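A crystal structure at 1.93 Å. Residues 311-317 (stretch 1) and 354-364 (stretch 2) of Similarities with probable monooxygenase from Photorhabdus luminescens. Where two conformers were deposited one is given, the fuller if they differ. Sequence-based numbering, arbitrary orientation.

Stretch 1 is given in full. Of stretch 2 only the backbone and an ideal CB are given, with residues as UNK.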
# COMPACT_ATOMS: atom_id res chain seq x y z
N SER A 311 8.65 20.44 -12.40
CA SER A 311 7.72 21.54 -12.56
C SER A 311 6.89 21.63 -11.28
O SER A 311 7.21 21.00 -10.29
CB SER A 311 6.84 21.31 -13.78
OG SER A 311 5.92 20.26 -13.58
N THR A 312 5.81 22.39 -11.35
CA THR A 312 4.89 22.52 -10.24
C THR A 312 3.87 21.37 -10.16
O THR A 312 3.01 21.38 -9.29
CB THR A 312 4.17 23.87 -10.31
OG1 THR A 312 3.47 23.96 -11.55
CG2 THR A 312 5.18 25.01 -10.19
N VAL A 313 3.98 20.38 -11.04
CA VAL A 313 3.22 19.12 -10.92
C VAL A 313 4.23 18.08 -10.46
O VAL A 313 5.35 17.96 -11.04
CB VAL A 313 2.63 18.64 -12.27
CG1 VAL A 313 1.92 17.31 -12.13
CG2 VAL A 313 1.68 19.68 -12.86
N THR A 314 3.85 17.31 -9.44
CA THR A 314 4.67 16.18 -9.03
C THR A 314 3.79 15.00 -8.56
O THR A 314 2.59 15.05 -8.65
CB THR A 314 5.74 16.60 -7.99
OG1 THR A 314 6.71 15.57 -7.86
CG2 THR A 314 5.18 16.90 -6.64
N LEU A 315 4.43 13.93 -8.12
CA LEU A 315 3.71 12.69 -7.78
C LEU A 315 4.21 12.12 -6.49
O LEU A 315 5.36 12.39 -6.12
CB LEU A 315 3.94 11.63 -8.87
CG LEU A 315 3.45 12.04 -10.26
CD1 LEU A 315 4.03 11.10 -11.31
CD2 LEU A 315 1.95 12.12 -10.36
N LEU A 316 3.37 11.31 -5.82
CA LEU A 316 3.85 10.53 -4.69
C LEU A 316 3.11 9.21 -4.54
O LEU A 316 2.11 8.98 -5.17
CB LEU A 316 3.87 11.31 -3.37
CG LEU A 316 2.66 11.70 -2.56
CD1 LEU A 316 1.96 10.53 -1.87
CD2 LEU A 316 3.14 12.69 -1.51
N GLY A 317 3.68 8.32 -3.73
CA GLY A 317 3.06 7.04 -3.46
C GLY A 317 3.07 6.10 -4.64
O GLY A 317 3.99 6.14 -5.47
N UNK A 354 13.75 27.88 -3.83
CA UNK A 354 12.77 28.11 -4.88
C UNK A 354 11.93 26.85 -5.03
O UNK A 354 12.42 25.75 -4.81
CB UNK A 354 13.44 28.49 -6.20
N UNK A 355 10.68 27.06 -5.44
CA UNK A 355 9.69 26.01 -5.53
C UNK A 355 10.11 24.84 -6.41
O UNK A 355 10.18 23.70 -5.95
CB UNK A 355 8.38 26.60 -6.06
N UNK A 356 10.37 25.11 -7.69
CA UNK A 356 10.72 24.03 -8.61
C UNK A 356 12.02 23.34 -8.19
O UNK A 356 12.12 22.10 -8.27
CB UNK A 356 10.85 24.57 -10.04
N UNK A 357 13.01 24.10 -7.72
CA UNK A 357 14.22 23.47 -7.20
C UNK A 357 13.91 22.50 -6.04
O UNK A 357 14.47 21.41 -5.98
CB UNK A 357 15.20 24.55 -6.74
N UNK A 358 13.07 22.93 -5.11
CA UNK A 358 12.71 22.08 -3.96
C UNK A 358 11.98 20.81 -4.44
O UNK A 358 12.24 19.72 -3.94
CB UNK A 358 11.83 22.86 -2.98
N UNK A 359 11.07 20.97 -5.40
CA UNK A 359 10.38 19.83 -6.00
C UNK A 359 11.40 18.87 -6.65
O UNK A 359 11.34 17.66 -6.45
CB UNK A 359 9.36 20.31 -7.03
N UNK A 360 12.36 19.43 -7.38
CA UNK A 360 13.44 18.63 -7.99
C UNK A 360 14.24 17.80 -7.00
O UNK A 360 14.59 16.65 -7.30
CB UNK A 360 14.40 19.55 -8.74
N UNK A 361 14.55 18.40 -5.85
CA UNK A 361 15.28 17.74 -4.75
C UNK A 361 14.47 16.55 -4.24
O UNK A 361 15.02 15.45 -4.03
CB UNK A 361 15.56 18.72 -3.61
N UNK A 362 13.19 16.80 -3.99
CA UNK A 362 12.26 15.73 -3.58
C UNK A 362 12.30 14.58 -4.60
O UNK A 362 12.48 13.43 -4.23
CB UNK A 362 10.84 16.27 -3.45
N UNK A 363 12.13 14.92 -5.88
CA UNK A 363 12.04 13.92 -6.94
C UNK A 363 13.31 13.10 -7.08
O UNK A 363 13.25 11.88 -7.29
CB UNK A 363 11.72 14.60 -8.27
N UNK A 364 14.46 13.75 -6.92
CA UNK A 364 15.74 13.07 -7.03
C UNK A 364 15.95 12.09 -5.86
O UNK A 364 16.36 10.94 -6.05
CB UNK A 364 16.87 14.10 -7.08

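Residues 355-364 form a helix running at 21° to the short strand 313-315, so the positions that face stretch 1 recur every three or four residues.

Position 354 lies just before the helix and out of reach of stretch 1. Nothing in stretch 1 constrains it; short polar residues are common at an N-cap, but it is Glu354. At 355 the CA-to-CB bond points toward stretch 1, and the ideal CB is 5.5 Å from Thr312 CG2, a gap that a medium or large aliphatic side chain could cross. Leu355 does so, its CD2 lying 4.0 Å from Thr312 CG2.

Position 356 points sideways, its ideal CB 5.0 Å from Ser311 CA. A compact residue would fit, whether apolar or small and polar. It is Val356, whose CG2 lies 4.2 Å from Thr312 CG2 and whose CG1 lies 4.1 Å from Ser311 N.

Positions 357 and 358 are out of reach, so stretch 1 sets no preference. They are Lys357, whose NZ forms a salt bridge with Glu354 OE1 (3.1 Å), and Ala358.

At 359 the bond points toward stretch 1, with the ideal CB 4.0 Å from Ser311 O and 5.3 Å from Thr314 CB. The space is close, and valine, leucine or isoleucine could fill it. Ile359 spreads along it: its CG2 packs 3.9 Å from Thr314 CB, while its CD1 reaches 4.0 Å from Thr312 CA.

Position 360 points away and 361 is out of reach, leaving both free to be polar; they are Ser360 and Asp361.

Position 362 points toward stretch 1, yet nothing of stretch 1 lies within 5.5 Å of its ideal CB. Only a long side chain could reach stretch 1 from here, and the carbonyl of Leu315 would reward a donor at its tip. Tyr362 suits both conditions: in the t rotamer its OH donates a hydrogen bond to Leu315 O (2.7 Å). Thr314 OG1 lies at the ring edge, 3.7 Å from Tyr362 CE2.

At 363 the bond points sideways, with the ideal CB 5.1 Å from Thr314 OG1. A side chain long enough to reach that hydroxyl could meet it, so Glu or Gln would suit. In Glu363 the end does come nearer: OE2 accepts a hydrogen bond from Thr314 OG1 (2.7 Å). Water 1, its O 2.7 Å from Glu363 OE2, also accepts from Ser311 N (2.8 Å), linking the helix to the start of stretch 1.

Position 364 is again out of reach, and any helix-compatible polar residue would serve; it is Gln364.

Stretch 2 354-364: ELVKAISDYEQ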
# COMPACT_ATOMS: atom_id res chain seq x y z
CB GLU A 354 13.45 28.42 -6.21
CG GLU A 354 14.34 29.66 -6.22
CD GLU A 354 15.17 29.76 -7.50
OE1 GLU A 354 15.01 28.91 -8.41
OE2 GLU A 354 16.00 30.69 -7.60
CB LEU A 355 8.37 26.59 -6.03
CG LEU A 355 7.21 25.60 -6.22
CD1 LEU A 355 7.00 24.73 -4.98
CD2 LEU A 355 5.95 26.37 -6.55
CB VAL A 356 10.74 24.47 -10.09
CG1 VAL A 356 11.14 23.31 -10.98
CG2 VAL A 356 9.36 24.93 -10.49
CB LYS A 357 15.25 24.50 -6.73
CG LYS A 357 16.30 24.89 -7.76
CD LYS A 357 17.29 25.89 -7.15
CE LYS A 357 18.29 26.44 -8.15
NZ LYS A 357 17.70 27.46 -9.06
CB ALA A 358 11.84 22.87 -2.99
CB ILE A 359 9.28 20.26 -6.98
CG1 ILE A 359 8.12 20.88 -6.20
CG2 ILE A 359 8.78 19.07 -7.78
CD1 ILE A 359 7.08 21.56 -7.05
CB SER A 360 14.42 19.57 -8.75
OG SER A 360 15.30 18.78 -9.50
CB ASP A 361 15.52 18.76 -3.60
CG ASP A 361 16.42 18.24 -2.48
OD1 ASP A 361 17.10 17.21 -2.61
OD2 ASP A 361 16.46 18.89 -1.41
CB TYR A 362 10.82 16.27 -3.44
CG TYR A 362 9.77 15.17 -3.54
CD1 TYR A 362 9.65 14.19 -2.56
CD2 TYR A 362 8.93 15.09 -4.64
CE1 TYR A 362 8.70 13.16 -2.68
CE2 TYR A 362 7.99 14.09 -4.77
CZ TYR A 362 7.88 13.12 -3.78
OH TYR A 362 6.94 12.13 -3.93
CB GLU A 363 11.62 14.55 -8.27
CG GLU A 363 10.17 15.04 -8.24
CD GLU A 363 9.78 15.82 -9.46
OE1 GLU A 363 10.70 16.42 -10.07
OE2 GLU A 363 8.56 15.90 -9.79
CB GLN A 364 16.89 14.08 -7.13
CG GLN A 364 18.23 13.49 -7.48
CD GLN A 364 18.38 13.09 -8.95
OE1 GLN A 364 17.45 13.22 -9.77
NE2 GLN A 364 19.55 12.57 -9.29
O HOH W 1 7.87 17.89 -11.41
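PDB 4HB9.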